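Local coordinates for Oxidored_FMN domain-containing protein ([Pseudomonas] geniculata N1, PDB 6L6J) that probably oxidises the amine 6-hydroxypseudooxynicotine, as an amine oxidase of the NADH:flavin oxidoreductase family that carries FMN and a [4Fe-4S] cluster, at residues I512-V525 with M533-C546. Sequence-based numbering, arbitrary orientation.
Sequences ILDGRLPEGGSVIV and MAAVVADRLARAGC
Leu541 reaches from helix 533-542 into the apolar centre of the contact, and its two methyls serve different partners. Leu541 CD1 meets Val525 CG2 at 3.7 Å and also touches Val523 CG2; Leu541 CD2 lies 3.7 Å from Pro518 CD, the leucine running roughly perpendicular to the proline. One turn earlier, Val537 faces both ends of segment 512-525: its CG2 packs on Val525 CG1, while Val537 CG1 sits 4.1 Å from Ile512 CG2. The chi1 of -172° at Val525 sends its CG1 to Val537 and to Ala534 CB, 3.9 Å away, and leaves CG2 for Leu541. With an alanine in place of Val525, Val537 CG2 and Leu541 CD1 would probably lose a partner and a gap open between strand and helix. Nearer the ADP-binding region, bends along the Met533 chain swing its CE to within 4.0 Å of Leu513 CD1.

On the more exposed side, Leu517 CD2 lies over one face of the Arg540 guanidinium, 3.7 Å above its plane and offset toward the edge, and also touches Ala544 CB. The arginine's aliphatic CG packs on Ile512 CG2.

Cys546 CB packs on Val523 CG1 at 3.6 Å, and its SG lies near Pro518 O; a CA-H...O contact from Cys546 CA to Gly521 O is minor. A Schellman motif with Gly545 at positive phi ends the helix and turns the chain toward strand 547-552, which pairs in parallel with strand 522-527 and completes a beta-alpha-beta crossover. The axes of strand 522-525 and helix 533-542 approach to 9.2 Å and run antiparallel (170°). With no hydrogen bond across the segments, this unit of the OYE-like second alpha/beta domain is joined here chiefly by interlocking aliphatic branches.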
ATOM      1  N   ILE A 512     -13.530  13.108  19.787  1.00 35.27           N
ATOM      2  CA  ILE A 512     -12.317  12.294  20.107  1.00 37.89           C
ATOM      3  C   ILE A 512     -11.093  12.940  19.467  1.00 35.58           C
ATOM      4  O   ILE A 512     -10.031  12.919  20.097  1.00 40.14           O
ATOM      5  CB  ILE A 512     -12.468  10.827  19.672  1.00 39.12           C
ATOM      6  CG1 ILE A 512     -13.813  10.246  20.112  1.00 40.40           C
ATOM      7  CG2 ILE A 512     -11.297  10.001  20.182  1.00 39.46           C
ATOM      8  CD1 ILE A 512     -14.200  10.560  21.545  1.00 41.32           C
ATOM      9  N   LEU A 513     -11.255  13.480  18.262  1.00 36.19           N
ATOM     10  CA  LEU A 513     -10.210  14.264  17.546  1.00 36.69           C
ATOM     11  C   LEU A 513      -9.863  15.523  18.363  1.00 33.33           C
ATOM     12  O   LEU A 513      -8.694  15.925  18.342  1.00 31.21           O
ATOM     13  CB  LEU A 513     -10.710  14.578  16.122  1.00 37.15           C
ATOM     14  CG  LEU A 513     -10.675  13.402  15.133  1.00 35.00           C
ATOM     15  CD1 LEU A 513     -11.673  13.578  14.008  1.00 35.47           C
ATOM     16  CD2 LEU A 513      -9.288  13.219  14.551  1.00 36.49           C
ATOM     17  N   ASP A 514     -10.825  16.092  19.096  1.00 34.86           N
ATOM     18  CA  ASP A 514     -10.625  17.313  19.929  1.00 36.27           C
ATOM     19  C   ASP A 514     -10.154  16.967  21.350  1.00 38.22           C
ATOM     20  O   ASP A 514      -9.930  17.912  22.115  1.00 38.23           O
ATOM     21  CB  ASP A 514     -11.900  18.143  20.033  1.00 35.38           C
ATOM     22  CG  ASP A 514     -12.264  18.832  18.745  1.00 36.26           C
ATOM     23  OD1 ASP A 514     -11.366  18.994  17.897  1.00 37.86           O
ATOM     24  OD2 ASP A 514     -13.451  19.172  18.595  1.00 39.44           O
ATOM     25  N   GLY A 515     -10.015  15.680  21.678  1.00 39.30           N
ATOM     26  CA  GLY A 515      -9.549  15.196  22.991  1.00 41.09           C
ATOM     27  C   GLY A 515     -10.583  15.411  24.087  1.00 41.42           C
ATOM     28  O   GLY A 515     -10.160  15.620  25.228  1.00 40.85           O
ATOM     29  N   ARG A 516     -11.874  15.370  23.747  1.00 41.58           N
ATOM     30  CA  ARG A 516     -13.012  15.531  24.690  1.00 44.19           C
ATOM     31  C   ARG A 516     -13.607  14.145  24.962  1.00 44.28           C
ATOM     32  O   ARG A 516     -14.590  13.769  24.301  1.00 42.96           O
ATOM     33  CB  ARG A 516     -14.048  16.507  24.122  1.00 47.60           C
ATOM     34  CG  ARG A 516     -13.631  17.972  24.192  1.00 53.69           C
ATOM     35  CD  ARG A 516     -14.824  18.914  24.088  1.00 56.23           C
ATOM     36  NE  ARG A 516     -15.623  18.586  22.909  1.00 59.33           N
ATOM     37  CZ  ARG A 516     -15.421  19.058  21.681  1.00 59.28           C
ATOM     38  NH1 ARG A 516     -14.443  19.920  21.441  1.00 61.61           N
ATOM     39  NH2 ARG A 516     -16.205  18.663  20.691  1.00 56.46           N
ATOM     40  N   LEU A 517     -13.011  13.415  25.907  1.00 42.94           N
ATOM     41  CA  LEU A 517     -13.242  11.963  26.111  1.00 41.15           C
ATOM     42  C   LEU A 517     -14.195  11.753  27.271  1.00 42.46           C
ATOM     43  O   LEU A 517     -14.206  12.561  28.197  1.00 41.42           O
ATOM     44  CB  LEU A 517     -11.912  11.277  26.406  1.00 40.27           C
ATOM     45  CG  LEU A 517     -11.091  10.886  25.189  1.00 42.55           C
ATOM     46  CD1 LEU A 517     -10.781  12.095  24.317  1.00 43.40           C
ATOM     47  CD2 LEU A 517      -9.809  10.206  25.638  1.00 45.58           C
ATOM     48  N   PRO A 518     -14.968  10.640  27.267  1.00 44.07           N
ATOM     49  CA  PRO A 518     -15.760  10.247  28.425  1.00 47.37           C
ATOM     50  C   PRO A 518     -14.756   9.871  29.521  1.00 50.45           C
ATOM     51  O   PRO A 518     -13.755   9.270  29.178  1.00 51.56           O
ATOM     52  CB  PRO A 518     -16.628   9.055  27.981  1.00 44.18           C
ATOM     53  CG  PRO A 518     -16.081   8.632  26.630  1.00 44.16           C
ATOM     54  CD  PRO A 518     -15.066   9.665  26.176  1.00 43.44           C
ATOM     55  N   GLU A 519     -15.035  10.274  30.764  1.00 56.60           N
ATOM     56  CA  GLU A 519     -14.078  10.234  31.907  1.00 61.68           C
ATOM     57  C   GLU A 519     -13.628   8.784  32.090  1.00 59.21           C
ATOM     58  O   GLU A 519     -12.413   8.520  32.139  1.00 65.70           O
ATOM     59  CB  GLU A 519     -14.715  10.766  33.197  1.00 68.85           C
ATOM     60  CG  GLU A 519     -13.785  11.662  34.007  1.00 74.06           C
ATOM     61  CD  GLU A 519     -13.845  13.130  33.610  1.00 80.40           C
ATOM     62  OE1 GLU A 519     -14.958  13.716  33.683  1.00 76.16           O
ATOM     63  OE2 GLU A 519     -12.789  13.687  33.219  1.00 73.66           O
ATOM     64  N   GLY A 520     -14.588   7.875  32.173  1.00 48.80           N
ATOM     65  CA  GLY A 520     -14.299   6.440  32.238  1.00 46.44           C
ATOM     66  C   GLY A 520     -15.509   5.646  31.813  1.00 45.62           C
ATOM     67  O   GLY A 520     -16.158   6.027  30.814  1.00 47.11           O
ATOM     68  N   GLY A 521     -15.785   4.570  32.542  1.00 43.72           N
ATOM     69  CA  GLY A 521     -16.953   3.702  32.333  1.00 43.10           C
ATOM     70  C   GLY A 521     -16.875   2.978  31.006  1.00 44.26           C
ATOM     71  O   GLY A 521     -15.762   2.889  30.423  1.00 40.13           O
ATOM     72  N   SER A 522     -18.023   2.452  30.569  1.00 41.74           N
ATOM     73  CA  SER A 522     -18.187   1.662  29.332  1.00 38.55           C
ATOM     74  C   SER A 522     -18.458   2.642  28.189  1.00 40.92           C
ATOM     75  O   SER A 522     -18.958   3.741  28.456  1.00 43.88           O
ATOM     76  CB  SER A 522     -19.282   0.658  29.491  1.00 37.41           C
ATOM     77  OG  SER A 522     -20.508   1.320  29.781  1.00 37.50           O
ATOM     78  N   VAL A 523     -18.092   2.272  26.964  1.00 42.29           N
ATOM     79  CA  VAL A 523     -18.390   3.069  25.741  1.00 40.23           C
ATOM     80  C   VAL A 523     -18.527   2.102  24.559  1.00 38.50           C
ATOM     81  O   VAL A 523     -17.683   1.168  24.417  1.00 34.04           O
ATOM     82  CB  VAL A 523     -17.344   4.172  25.499  1.00 39.86           C
ATOM     83  CG1 VAL A 523     -15.929   3.643  25.610  1.00 43.62           C
ATOM     84  CG2 VAL A 523     -17.539   4.860  24.162  1.00 39.38           C
ATOM     85  N   ILE A 524     -19.597   2.309  23.784  1.00 37.00           N
ATOM     86  CA  ILE A 524     -19.858   1.616  22.490  1.00 37.33           C
ATOM     87  C   ILE A 524     -19.395   2.521  21.348  1.00 34.70           C
ATOM     88  O   ILE A 524     -19.857   3.694  21.270  1.00 35.03           O
ATOM     89  CB  ILE A 524     -21.339   1.234  22.337  1.00 36.95           C
ATOM     90  CG1 ILE A 524     -21.657  -0.030  23.144  1.00 38.66           C
ATOM     91  CG2 ILE A 524     -21.687   1.075  20.869  1.00 36.40           C
ATOM     92  CD1 ILE A 524     -23.127  -0.352  23.239  1.00 38.20           C
ATOM     93  N   VAL A 525     -18.503   1.996  20.510  1.00 32.74           N
ATOM     94  CA  VAL A 525     -18.088   2.654  19.234  1.00 32.41           C
ATOM     95  C   VAL A 525     -18.797   1.894  18.134  1.00 29.48           C
ATOM     96  O   VAL A 525     -18.597   0.678  18.062  1.00 30.62           O
ATOM     97  CB  VAL A 525     -16.562   2.669  19.024  1.00 31.35           C
ATOM     98  CG1 VAL A 525     -16.167   3.504  17.828  1.00 30.58           C
ATOM     99  CG2 VAL A 525     -15.842   3.172  20.260  1.00 31.75           C
ATOM    100  N   MET A 533     -11.207   4.832  11.269  1.00 26.52           N
ATOM    101  CA  MET A 533     -11.569   5.913  12.219  1.00 25.89           C
ATOM    102  C   MET A 533     -12.207   5.341  13.489  1.00 25.41           C
ATOM    103  O   MET A 533     -11.921   5.854  14.581  1.00 26.68           O
ATOM    104  CB  MET A 533     -12.531   6.923  11.608  1.00 27.54           C
ATOM    105  CG  MET A 533     -12.915   8.047  12.564  1.00 29.58           C
ATOM    106  SD  MET A 533     -11.501   8.867  13.375  1.00 31.69           S
ATOM    107  CE  MET A 533     -11.096  10.118  12.156  1.00 31.07           C
ATOM    108  N   ALA A 534     -13.032   4.317  13.375  1.00 25.09           N
ATOM    109  CA  ALA A 534     -13.726   3.737  14.543  1.00 26.92           C
ATOM    110  C   ALA A 534     -12.748   2.877  15.341  1.00 27.76           C
ATOM    111  O   ALA A 534     -12.836   2.922  16.586  1.00 27.97           O
ATOM    112  CB  ALA A 534     -14.950   2.966  14.122  1.00 26.59           C
ATOM    113  N   ALA A 535     -11.878   2.107  14.677  1.00 26.56           N
ATOM    114  CA  ALA A 535     -10.905   1.225  15.367  1.00 27.25           C
ATOM    115  C   ALA A 535      -9.914   2.126  16.104  1.00 27.70           C
ATOM    116  O   ALA A 535      -9.460   1.765  17.220  1.00 31.75           O
ATOM    117  CB  ALA A 535     -10.190   0.290  14.417  1.00 26.18           C
ATOM    118  N   VAL A 536      -9.617   3.274  15.520  1.00 23.88           N
ATOM    119  CA  VAL A 536      -8.628   4.219  16.102  1.00 25.69           C
ATOM    120  C   VAL A 536      -9.246   4.871  17.347  1.00 25.63           C
ATOM    121  O   VAL A 536      -8.512   5.030  18.340  1.00 25.57           O
ATOM    122  CB  VAL A 536      -8.117   5.222  15.042  1.00 24.12           C
ATOM    123  CG1 VAL A 536      -7.211   6.287  15.625  1.00 22.95           C
ATOM    124  CG2 VAL A 536      -7.385   4.499  13.924  1.00 24.52           C
ATOM    125  N   VAL A 537     -10.534   5.222  17.326  1.00 26.70           N
ATOM    126  CA  VAL A 537     -11.163   5.914  18.492  1.00 27.62           C
ATOM    127  C   VAL A 537     -11.229   4.885  19.620  1.00 26.50           C
ATOM    128  O   VAL A 537     -10.828   5.219  20.733  1.00 25.95           O
ATOM    129  CB  VAL A 537     -12.517   6.596  18.198  1.00 26.55           C
ATOM    130  CG1 VAL A 537     -12.417   7.610  17.077  1.00 27.71           C
ATOM    131  CG2 VAL A 537     -13.611   5.629  17.897  1.00 28.91           C
ATOM    132  N   ALA A 538     -11.607   3.652  19.301  1.00 27.79           N
ATOM    133  CA  ALA A 538     -11.665   2.516  20.250  1.00 28.45           C
ATOM    134  C   ALA A 538     -10.340   2.444  21.007  1.00 30.63           C
ATOM    135  O   ALA A 538     -10.345   2.499  22.246  1.00 31.15           O
ATOM    136  CB  ALA A 538     -11.948   1.228  19.508  1.00 28.66           C
ATOM    137  N   ASP A 539      -9.236   2.379  20.258  1.00 34.70           N
ATOM    138  CA  ASP A 539      -7.857   2.291  20.795  1.00 34.03           C
ATOM    139  C   ASP A 539      -7.629   3.474  21.734  1.00 33.83           C
ATOM    140  O   ASP A 539      -7.255   3.244  22.880  1.00 37.72           O
ATOM    141  CB  ASP A 539      -6.820   2.261  19.677  1.00 36.23           C
ATOM    142  CG  ASP A 539      -5.525   1.587  20.087  1.00 40.59           C
ATOM    143  OD1 ASP A 539      -4.994   1.935  21.158  1.00 43.47           O
ATOM    144  OD2 ASP A 539      -5.088   0.684  19.359  1.00 42.10           O
ATOM    145  N   ARG A 540      -7.861   4.687  21.246  1.00 32.13           N
ATOM    146  CA  ARG A 540      -7.723   5.944  22.023  1.00 31.57           C
ATOM    147  C   ARG A 540      -8.479   5.808  23.343  1.00 31.71           C
ATOM    148  O   ARG A 540      -7.925   6.211  24.385  1.00 33.89           O
ATOM    149  CB  ARG A 540      -8.272   7.114  21.206  1.00 34.58           C
ATOM    150  CG  ARG A 540      -8.213   8.457  21.908  1.00 37.52           C
ATOM    151  CD  ARG A 540      -6.806   9.005  21.894  1.00 43.52           C
ATOM    152  NE  ARG A 540      -6.788  10.338  22.484  1.00 48.99           N
ATOM    153  CZ  ARG A 540      -6.498  10.615  23.762  1.00 51.83           C
ATOM    154  NH1 ARG A 540      -6.174   9.642  24.615  1.00 43.54           N
ATOM    155  NH2 ARG A 540      -6.523  11.885  24.160  1.00 50.78           N
ATOM    156  N   LEU A 541      -9.695   5.256  23.290  1.00 30.38           N
ATOM    157  CA  LEU A 541     -10.643   5.208  24.426  1.00 29.42           C
ATOM    158  C   LEU A 541     -10.231   4.127  25.421  1.00 32.64           C
ATOM    159  O   LEU A 541     -10.344   4.366  26.650  1.00 35.93           O
ATOM    160  CB  LEU A 541     -12.043   4.917  23.901  1.00 29.47           C
ATOM    161  CG  LEU A 541     -12.759   6.064  23.197  1.00 27.76           C
ATOM    162  CD1 LEU A 541     -13.955   5.520  22.435  1.00 27.54           C
ATOM    163  CD2 LEU A 541     -13.203   7.135  24.187  1.00 27.99           C
ATOM    164  N   ALA A 542      -9.819   2.957  24.942  1.00 32.27           N
ATOM    165  CA  ALA A 542      -9.362   1.871  25.840  1.00 32.84           C
ATOM    166  C   ALA A 542      -8.134   2.397  26.619  1.00 33.75           C
ATOM    167  O   ALA A 542      -8.091   2.245  27.875  1.00 35.85           O
ATOM    168  CB  ALA A 542      -9.085   0.600  25.063  1.00 30.47           C
ATOM    169  N   ARG A 543      -7.230   3.087  25.927  1.00 28.62           N
ATOM    170  CA  ARG A 543      -5.984   3.654  26.505  1.00 30.72           C
ATOM    171  C   ARG A 543      -6.270   4.797  27.481  1.00 27.84           C
ATOM    172  O   ARG A 543      -5.349   5.183  28.155  1.00 26.01           O
ATOM    173  CB  ARG A 543      -5.078   4.236  25.414  1.00 30.64           C
ATOM    174  CG  ARG A 543      -4.438   3.199  24.514  1.00 31.47           C
ATOM    175  CD  ARG A 543      -3.435   3.909  23.642  1.00 37.48           C
ATOM    176  NE  ARG A 543      -3.147   3.192  22.409  1.00 42.14           N
ATOM    177  CZ  ARG A 543      -2.102   3.428  21.630  1.00 41.42           C
ATOM    178  NH1 ARG A 543      -1.240   4.375  21.967  1.00 43.29           N
ATOM    179  NH2 ARG A 543      -1.934   2.714  20.527  1.00 40.24           N
ATOM    180  N   ALA A 544      -7.457   5.397  27.448  1.00 28.34           N
ATOM    181  CA  ALA A 544      -7.865   6.441  28.416  1.00 27.66           C
ATOM    182  C   ALA A 544      -8.410   5.785  29.695  1.00 28.27           C
ATOM    183  O   ALA A 544      -8.580   6.515  30.693  1.00 28.24           O
ATOM    184  CB  ALA A 544      -8.870   7.366  27.788  1.00 27.32           C
ATOM    185  N   GLY A 545      -8.660   4.466  29.665  1.00 27.97           N
ATOM    186  CA  GLY A 545      -9.182   3.677  30.791  1.00 26.77           C
ATOM    187  C   GLY A 545     -10.650   3.311  30.631  1.00 28.76           C
ATOM    188  O   GLY A 545     -11.193   2.659  31.560  1.00 29.49           O
ATOM    189  N   CYS A 546     -11.302   3.691  29.522  1.00 28.86           N
ATOM    190  CA  CYS A 546     -12.692   3.238  29.208  1.00 28.12           C
ATOM    191  C   CYS A 546     -12.677   1.753  28.828  1.00 28.62           C
ATOM    192  O   CYS A 546     -11.722   1.322  28.181  1.00 30.58           O
ATOM    193  CB  CYS A 546     -13.344   4.003  28.066  1.00 26.50           C
ATOM    194  SG  CYS A 546     -13.243   5.797  28.226  1.00 25.42           S
TER